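Local coordinates for protein fructose-bisphosphate aldolase (Thermus caldophilus, PDB 2FJK) that belongs to the class-II fructose-bisphosphate aldolase family of TIM-barrel enzymes and binds 1,3-dihydroxyacetonephosphate in a pocket, at residues A[48-53]-A[85-90]; A[78-83]-A[249-254]; A[128-133]-A[204-209]. All blocks are in the same frame, centred on the assembly; numbering follows the deposited sequence.

Contact 1. Residues A[48-53]-A[85-90]; sequences LSEGAM and YESVLK
Glu-50, in the first turn of helix 50-68, reaches across to Ser-87 in the first turn of helix 85-93, where their CA atoms come 7.7 Å apart. Its CB already points at the other helix, and the chain runs on extended past CG. CG itself comes within 3.2 Å of Ser-87 OG, and CD follows alongside the same hydroxyl. At the tip the two oxygens divide. OE1 stays at a distance of 4.0 Å from Ser-87 OG, whereas OE2 accepts the hydroxyl proton in a hydrogen bond modelled at 2.4 Å from OG to OE2, a length too short to be taken literally. Ser-87 meets this oxygen because its OG lies opposite the backbone N across the CA-CB bond (chi1 178°). The same OE2 also accepts Ser-83 N, so one carboxylate oxygen gathers a hydroxyl and a backbone amide at the start of helix 85-93. That helix end would probably help stabilise the negative charge.

One turn further on, the selenomethionine Met-53 adds a looser van der Waals contact with backbone and side chain. Its chain bends at the selenium (chi3 86°), which brings CE to 4.0 Å from Lys-90 O and 4.3 Å from Lys-90 CB; the lysine chain then leads away to the exposed side. Leu-79 and Phe-96 also pack on Met-53.

Ser-49 fixes the start of the first helix as its N-cap: its OG accepts Ala-52 N at 2.9 Å, with an N-H...O angle of 155°. The Glu-50 to Ser-87 bond and the Met-53 contact join two helices, each following a strand of the barrel (44-47 and 75-78), at their N-terminal turns, an association of neighbouring outer helices that belongs to the TIM-barrel fold.

Contact 2. Residues A[78-83]-A[249-254]; sequences HLDHGS and KINTDT. With 13P (1,3-dihydroxyacetonephosphate), chain E.
Two side-chain oxygens, not a donor and an acceptor, face each other where Asp-80 meets Asn-251: OD1 of the aspartate lies 3.6 Å from OD1 of the amide, and the two planes are nearly parallel, 10° apart, with the amide oxygen well off the carboxylate plane. The ligand 1,3-dihydroxyacetonephosphate lies beside both. Its O3 donates to Asp-80 OD1 at 3.1 Å and also lies close to the amide oxygen, while the modelled approach of C3 to Asn-251 is doubtfully close.

Deeper in the barrel, Lys-249 meets His-78 from the opposite direction. Its chain is extended throughout, from a CG set trans to the backbone N (chi1 165°), and NZ donates to His-78 ND1 at 2.9 Å. The bond is poorly directed, with NZ 38° out of the imidazole plane. Glu-130 OE1 forms a salt bridge with the same ammonium; this buried lysine therefore has two partners, a histidine and a glutamate.

Beyond the strand, the backbone turns to the phosphate. Asp-253 N and Thr-254 N both donate to ligand O3P, each at 2.7 Å, and Thr-254 OG1 donates to O1P. Lys-182 and Ser-211 are among the ligand's other partners. The amides of the N-cap and first residue of helix 254-270, directly after strand 247-252, thus form part of a phosphate-binding site characteristic of TIM barrels, at the C-terminal end of the strands.

Contact 3. Residues A[128-133]-A[204-209]; sequences TVEAEL and PLVLHG. With 13P (1,3-dihydroxyacetonephosphate), chain E.
Glu-130 and Val-206 come from opposite directions, on strands two apart in the barrel wall, and the carboxylate settles against both methyl groups of the valine. With CG trans to the backbone N (chi1 -175°) and the chain extended beyond it, the glutamate projects straight from its strand. CD ends 3.6 Å from Val-206 CG2, and OE2 lies 3.4 Å from Val-206 CG1. OE1 is 3.6 Å from Val-206 CG2, so both oxygens rest on hydrocarbon on this side, and no hydrogen bond crosses the contact.

The charge is answered instead by Lys-249, whose NZ forms a salt bridge with Glu-130 OE1. That bond probably helps set the rotation of the carboxylate, which has OE2 beside His-208. There the imidazole presents its edge: CD of Glu-130 lies in the ring plane, and the carboxylate is twisted 47° out of it. The separation of OE2 from the ring carbon is too short to be relied on, and OE2 to His-208 NE2, at 3.5 Å, is badly angled for a hydrogen bond. NE2 has a weak bond to Asp-80 OD1, and the ring meets that of His-81 with planes at about 45°. 1,3-Dihydroxyacetonephosphate also lies at the ring's edge, though its modelled approach is doubtfully close.

The CA atoms of Glu-130 and Val-206 stand 8.3 Å apart, too far for paired strands. Strand 171-172 lies between: Ala-171 touches Glu-130, Val-206 and His-208. Strand 98-101 borders 128-133 along its other edge, while Val-129 and Ala-131 pack outward on helix 108-124.

Overall arrangement
The three contacts run from the helical layer to the barrel interior. Contact 1, its centre about 15 Å from the centre of the chain and only partly buried, joins two outer helices; contacts 2 and 3 are fully buried, link strands and strand ends across the interior, and both touch the ligand. Their strands 247-252 and 205-207 are sheet neighbours, and one lysine-glutamate salt bridge spans the two contacts. Contact 1 meets contact 2 through the loop leading into helix 85-93 and through a probable backbone bond from Leu-48 to His-78, but does not touch contact 3. The chemistry follows the place: hydroxyl-carboxylate and van der Waals contacts outside, and inside a network of charged groups, imidazoles and ligand oxygens.

Contact 1. Residues A[48-53]-A[85-90]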
# COMPACT_ATOMS: atom_id res chain seq x y z
N LEU A 48 -3.23 4.53 19.07
CA LEU A 48 -1.80 4.71 19.11
C LEU A 48 -1.44 6.02 19.79
O LEU A 48 -1.72 7.09 19.27
CB LEU A 48 -1.20 4.69 17.70
CG LEU A 48 -1.05 3.35 17.00
CD1 LEU A 48 -2.41 2.85 16.52
CD2 LEU A 48 -0.09 3.52 15.83
N SER A 49 -0.79 5.93 20.94
CA SER A 49 -0.37 7.13 21.66
C SER A 49 0.75 7.76 20.85
O SER A 49 1.15 7.25 19.79
CB SER A 49 0.15 6.76 23.04
OG SER A 49 1.37 6.03 22.90
N GLU A 50 1.28 8.87 21.35
CA GLU A 50 2.39 9.53 20.68
C GLU A 50 3.63 8.68 20.95
O GLU A 50 4.58 8.67 20.15
CB GLU A 50 2.57 10.94 21.23
CG GLU A 50 2.09 12.02 20.26
CD GLU A 50 2.01 13.38 20.90
OE1 GLU A 50 2.94 13.75 21.65
OE2 GLU A 50 1.03 14.11 20.64
N GLY A 51 3.60 7.94 22.06
CA GLY A 51 4.71 7.06 22.40
C GLY A 51 4.75 5.91 21.41
O GLY A 51 5.82 5.49 20.95
N ALA A 52 3.57 5.40 21.05
CA ALA A 52 3.46 4.31 20.10
C ALA A 52 4.02 4.78 18.77
O ALA A 52 4.82 4.09 18.15
CB ALA A 52 2.00 3.89 19.93
N MSE A 53 3.61 5.96 18.34
CA MSE A 53 4.10 6.49 17.07
C MSE A 53 5.61 6.68 17.03
O MSE A 53 6.23 6.43 16.01
CB MSE A 53 3.38 7.80 16.75
CG MSE A 53 1.97 7.56 16.19
SE MSE A 53 1.08 9.19 15.77
CE MSE A 53 1.77 9.44 13.97
N TYR A 85 -0.84 20.37 17.85
CA TYR A 85 -1.44 20.50 16.54
C TYR A 85 -0.56 19.71 15.57
O TYR A 85 -1.05 18.94 14.75
CB TYR A 85 -1.49 21.97 16.12
CG TYR A 85 -2.16 22.22 14.79
CD1 TYR A 85 -3.53 22.01 14.63
CD2 TYR A 85 -1.42 22.65 13.70
CE1 TYR A 85 -4.15 22.23 13.41
CE2 TYR A 85 -2.03 22.89 12.47
CZ TYR A 85 -3.39 22.68 12.33
OH TYR A 85 -4.00 22.92 11.12
N GLU A 86 0.75 19.89 15.71
CA GLU A 86 1.72 19.21 14.86
C GLU A 86 1.65 17.69 15.03
O GLU A 86 1.97 16.94 14.10
CB GLU A 86 3.14 19.69 15.18
CG GLU A 86 3.27 21.20 15.35
CD GLU A 86 3.07 21.65 16.79
OE1 GLU A 86 3.91 21.29 17.64
OE2 GLU A 86 2.07 22.37 17.06
N SER A 87 1.25 17.25 16.21
CA SER A 87 1.13 15.83 16.51
C SER A 87 -0.06 15.29 15.73
O SER A 87 -0.02 14.20 15.17
CB SER A 87 0.91 15.60 18.00
OG SER A 87 0.74 14.22 18.29
N VAL A 88 -1.14 16.08 15.71
CA VAL A 88 -2.34 15.68 14.98
C VAL A 88 -2.04 15.67 13.48
O VAL A 88 -2.54 14.81 12.75
CB VAL A 88 -3.50 16.65 15.30
CG1 VAL A 88 -4.64 16.45 14.31
CG2 VAL A 88 -3.98 16.41 16.71
N LEU A 89 -1.23 16.62 13.03
CA LEU A 89 -0.88 16.70 11.62
C LEU A 89 -0.09 15.47 11.20
O LEU A 89 -0.25 14.98 10.08
CB LEU A 89 -0.05 17.96 11.33
CG LEU A 89 -0.76 19.32 11.37
CD1 LEU A 89 0.24 20.41 10.95
CD2 LEU A 89 -1.98 19.33 10.43
N LYS A 90 0.77 14.97 12.09
CA LYS A 90 1.54 13.77 11.78
C LYS A 90 0.59 12.58 11.69
O LYS A 90 0.76 11.69 10.87
CB LYS A 90 2.60 13.51 12.87
CG LYS A 90 3.76 14.50 12.85
CD LYS A 90 4.75 14.28 14.00
CE LYS A 90 5.93 15.25 13.90
NZ LYS A 90 6.91 15.13 15.03

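Contact 2. Residues A[78-83]-A[249-254]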
# COMPACT_ATOMS: atom_id res chain seq x y z
N HIS A 78 -7.20 5.52 15.74
CA HIS A 78 -7.18 6.80 16.47
C HIS A 78 -5.85 7.18 17.11
O HIS A 78 -5.11 6.31 17.57
CB HIS A 78 -8.24 6.80 17.58
CG HIS A 78 -9.65 6.74 17.09
ND1 HIS A 78 -10.70 7.30 17.79
CD2 HIS A 78 -10.19 6.19 15.98
CE1 HIS A 78 -11.83 7.09 17.14
NE2 HIS A 78 -11.55 6.42 16.03
N LEU A 79 -5.57 8.48 17.17
CA LEU A 79 -4.34 9.00 17.76
C LEU A 79 -4.31 8.84 19.29
O LEU A 79 -3.39 8.25 19.83
CB LEU A 79 -4.14 10.47 17.38
CG LEU A 79 -3.10 11.28 18.17
CD1 LEU A 79 -1.74 10.60 18.14
CD2 LEU A 79 -3.01 12.69 17.59
N ASP A 80 -5.30 9.36 20.00
CA ASP A 80 -5.29 9.20 21.46
C ASP A 80 -4.34 10.16 22.21
O ASP A 80 -3.11 10.01 22.19
CB ASP A 80 -4.95 7.74 21.81
CG ASP A 80 -5.19 7.40 23.27
OD1 ASP A 80 -6.28 7.73 23.78
OD2 ASP A 80 -4.30 6.80 23.91
N HIS A 81 -4.94 11.16 22.85
CA HIS A 81 -4.20 12.14 23.62
C HIS A 81 -3.06 12.80 22.85
O HIS A 81 -1.91 12.78 23.29
CB HIS A 81 -3.66 11.48 24.89
CG HIS A 81 -4.73 10.96 25.80
ND1 HIS A 81 -4.67 9.71 26.39
CD2 HIS A 81 -5.90 11.51 26.21
CE1 HIS A 81 -5.75 9.52 27.12
NE2 HIS A 81 -6.51 10.59 27.03
N GLY A 82 -3.39 13.38 21.70
CA GLY A 82 -2.38 14.07 20.91
C GLY A 82 -1.93 15.25 21.76
O GLY A 82 -2.76 15.90 22.40
N SER A 83 -0.63 15.53 21.77
CA SER A 83 -0.08 16.62 22.56
C SER A 83 -0.12 17.97 21.89
O SER A 83 -0.15 19.01 22.56
CB SER A 83 1.38 16.33 22.92
OG SER A 83 2.19 16.26 21.76
N LYS A 249 -17.21 4.59 23.71
CA LYS A 249 -15.84 4.19 23.43
C LYS A 249 -15.05 4.03 24.73
O LYS A 249 -15.00 4.94 25.56
CB LYS A 249 -15.15 5.21 22.54
CG LYS A 249 -13.64 5.06 22.51
CD LYS A 249 -12.98 6.11 21.62
CE LYS A 249 -11.46 6.02 21.72
NZ LYS A 249 -10.81 6.86 20.69
N ILE A 250 -14.42 2.87 24.88
CA ILE A 250 -13.66 2.57 26.08
C ILE A 250 -12.22 2.18 25.75
O ILE A 250 -11.97 1.23 25.00
CB ILE A 250 -14.33 1.44 26.86
CG1 ILE A 250 -15.83 1.73 26.99
CG2 ILE A 250 -13.72 1.33 28.24
CD1 ILE A 250 -16.61 0.61 27.61
N ASN A 251 -11.28 2.92 26.32
CA ASN A 251 -9.87 2.67 26.09
C ASN A 251 -9.26 1.69 27.09
O ASN A 251 -9.51 1.79 28.30
CB ASN A 251 -9.10 3.99 26.14
CG ASN A 251 -8.92 4.62 24.77
OD1 ASN A 251 -7.85 4.52 24.16
ND2 ASN A 251 -9.97 5.27 24.27
N THR A 252 -8.46 0.76 26.58
CA THR A 252 -7.78 -0.25 27.41
C THR A 252 -6.33 -0.35 26.98
O THR A 252 -6.04 -0.62 25.81
CB THR A 252 -8.41 -1.65 27.24
OG1 THR A 252 -9.81 -1.57 27.51
CG2 THR A 252 -7.77 -2.65 28.21
N ASP A 253 -5.41 -0.17 27.92
CA ASP A 253 -3.98 -0.22 27.62
C ASP A 253 -3.22 -1.04 28.67
O ASP A 253 -2.61 -2.05 28.34
CB ASP A 253 -3.44 1.21 27.54
CG ASP A 253 -1.98 1.28 27.17
OD1 ASP A 253 -1.39 0.23 26.84
OD2 ASP A 253 -1.42 2.39 27.19
N THR A 254 -3.26 -0.59 29.92
CA THR A 254 -2.59 -1.28 31.02
C THR A 254 -2.87 -2.80 31.06
O THR A 254 -1.94 -3.60 31.21
CB THR A 254 -3.01 -0.68 32.39
OG1 THR A 254 -2.51 0.66 32.51
CG2 THR A 254 -2.48 -1.53 33.54
P 13P E . -5.24 2.47 31.02
O1P 13P E . -3.76 2.68 31.60
O2P 13P E . -6.22 2.46 32.26
O3P 13P E . -5.31 1.10 30.29
O1 13P E . -5.56 3.67 30.00
C1 13P E . -6.38 3.41 28.86
C2 13P E . -6.72 4.76 28.29
O2 13P E . -7.19 5.62 29.02
C3 13P E . -6.48 5.07 26.81
O3 13P E . -6.77 6.43 26.53

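Contact 3. Residues A[128-133]-A[204-209]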
# COMPACT_ATOMS: atom_id res chain seq x y z
N THR A 128 -12.26 12.24 11.85
CA THR A 128 -13.02 12.68 13.02
C THR A 128 -12.12 13.11 14.17
O THR A 128 -10.93 12.78 14.22
CB THR A 128 -13.99 11.59 13.53
OG1 THR A 128 -13.27 10.38 13.76
CG2 THR A 128 -15.10 11.35 12.51
N VAL A 129 -12.70 13.84 15.11
CA VAL A 129 -11.93 14.36 16.24
C VAL A 129 -12.55 14.10 17.60
O VAL A 129 -13.75 14.31 17.80
CB VAL A 129 -11.74 15.88 16.10
CG1 VAL A 129 -11.09 16.45 17.35
CG2 VAL A 129 -10.89 16.17 14.89
N GLU A 130 -11.72 13.62 18.52
CA GLU A 130 -12.17 13.39 19.88
C GLU A 130 -11.52 14.49 20.70
O GLU A 130 -10.39 14.90 20.43
CB GLU A 130 -11.69 12.03 20.41
CG GLU A 130 -12.24 11.73 21.79
CD GLU A 130 -11.69 10.45 22.40
OE1 GLU A 130 -11.72 9.40 21.73
OE2 GLU A 130 -11.23 10.50 23.56
N ALA A 131 -12.23 15.00 21.70
CA ALA A 131 -11.68 16.04 22.55
C ALA A 131 -12.06 15.74 23.98
O ALA A 131 -13.05 15.06 24.24
CB ALA A 131 -12.23 17.40 22.13
N GLU A 132 -11.26 16.22 24.93
CA GLU A 132 -11.59 15.96 26.32
C GLU A 132 -11.70 17.21 27.17
O GLU A 132 -10.96 18.17 26.99
CB GLU A 132 -10.59 14.98 26.94
CG GLU A 132 -9.14 15.40 26.90
CD GLU A 132 -8.19 14.25 27.24
OE1 GLU A 132 -8.36 13.62 28.31
OE2 GLU A 132 -7.28 13.97 26.42
N LEU A 133 -12.67 17.18 28.07
CA LEU A 133 -12.93 18.28 29.00
C LEU A 133 -12.87 17.68 30.40
O LEU A 133 -13.55 16.69 30.68
CB LEU A 133 -14.31 18.86 28.74
CG LEU A 133 -14.70 20.11 29.52
CD1 LEU A 133 -13.69 21.25 29.27
CD2 LEU A 133 -16.10 20.52 29.09
N PRO A 204 -21.24 10.75 20.78
CA PRO A 204 -20.76 9.60 21.56
C PRO A 204 -19.75 10.00 22.64
O PRO A 204 -18.91 10.87 22.42
CB PRO A 204 -20.18 8.67 20.50
CG PRO A 204 -19.94 9.54 19.32
CD PRO A 204 -21.07 10.51 19.34
N LEU A 205 -19.85 9.38 23.81
CA LEU A 205 -18.94 9.67 24.92
C LEU A 205 -17.79 8.68 24.98
O LEU A 205 -17.93 7.53 24.58
CB LEU A 205 -19.69 9.64 26.25
CG LEU A 205 -20.84 10.64 26.40
CD1 LEU A 205 -21.50 10.51 27.76
CD2 LEU A 205 -20.34 12.06 26.18
N VAL A 206 -16.66 9.14 25.51
CA VAL A 206 -15.46 8.32 25.61
C VAL A 206 -14.89 8.20 27.01
O VAL A 206 -14.77 9.19 27.74
CB VAL A 206 -14.36 8.89 24.69
CG1 VAL A 206 -13.21 7.90 24.59
CG2 VAL A 206 -14.96 9.21 23.34
N LEU A 207 -14.52 6.98 27.38
CA LEU A 207 -13.97 6.71 28.70
C LEU A 207 -12.54 6.17 28.65
O LEU A 207 -12.31 5.05 28.22
CB LEU A 207 -14.86 5.69 29.42
CG LEU A 207 -14.59 5.43 30.90
CD1 LEU A 207 -14.81 6.72 31.69
CD2 LEU A 207 -15.52 4.33 31.40
N HIS A 208 -11.58 6.98 29.10
CA HIS A 208 -10.19 6.56 29.12
C HIS A 208 -9.82 6.03 30.50
O HIS A 208 -10.63 6.05 31.41
CB HIS A 208 -9.25 7.71 28.75
CG HIS A 208 -9.30 8.08 27.31
ND1 HIS A 208 -10.23 8.96 26.79
CD2 HIS A 208 -8.56 7.66 26.25
CE1 HIS A 208 -10.06 9.06 25.49
NE2 HIS A 208 -9.05 8.28 25.14
N GLY A 209 -8.58 5.55 30.63
CA GLY A 209 -8.11 5.01 31.89
C GLY A 209 -9.11 4.03 32.44
O GLY A 209 -9.40 4.02 33.64
P 13P E . -5.24 2.47 31.02
O1P 13P E . -3.76 2.68 31.60
O2P 13P E . -6.22 2.46 32.26
O3P 13P E . -5.31 1.10 30.29
O1 13P E . -5.56 3.67 30.00
C1 13P E . -6.38 3.41 28.86
C2 13P E . -6.72 4.76 28.29
O2 13P E . -7.19 5.62 29.02
C3 13P E . -6.48 5.07 26.81
O3 13P E . -6.77 6.43 26.53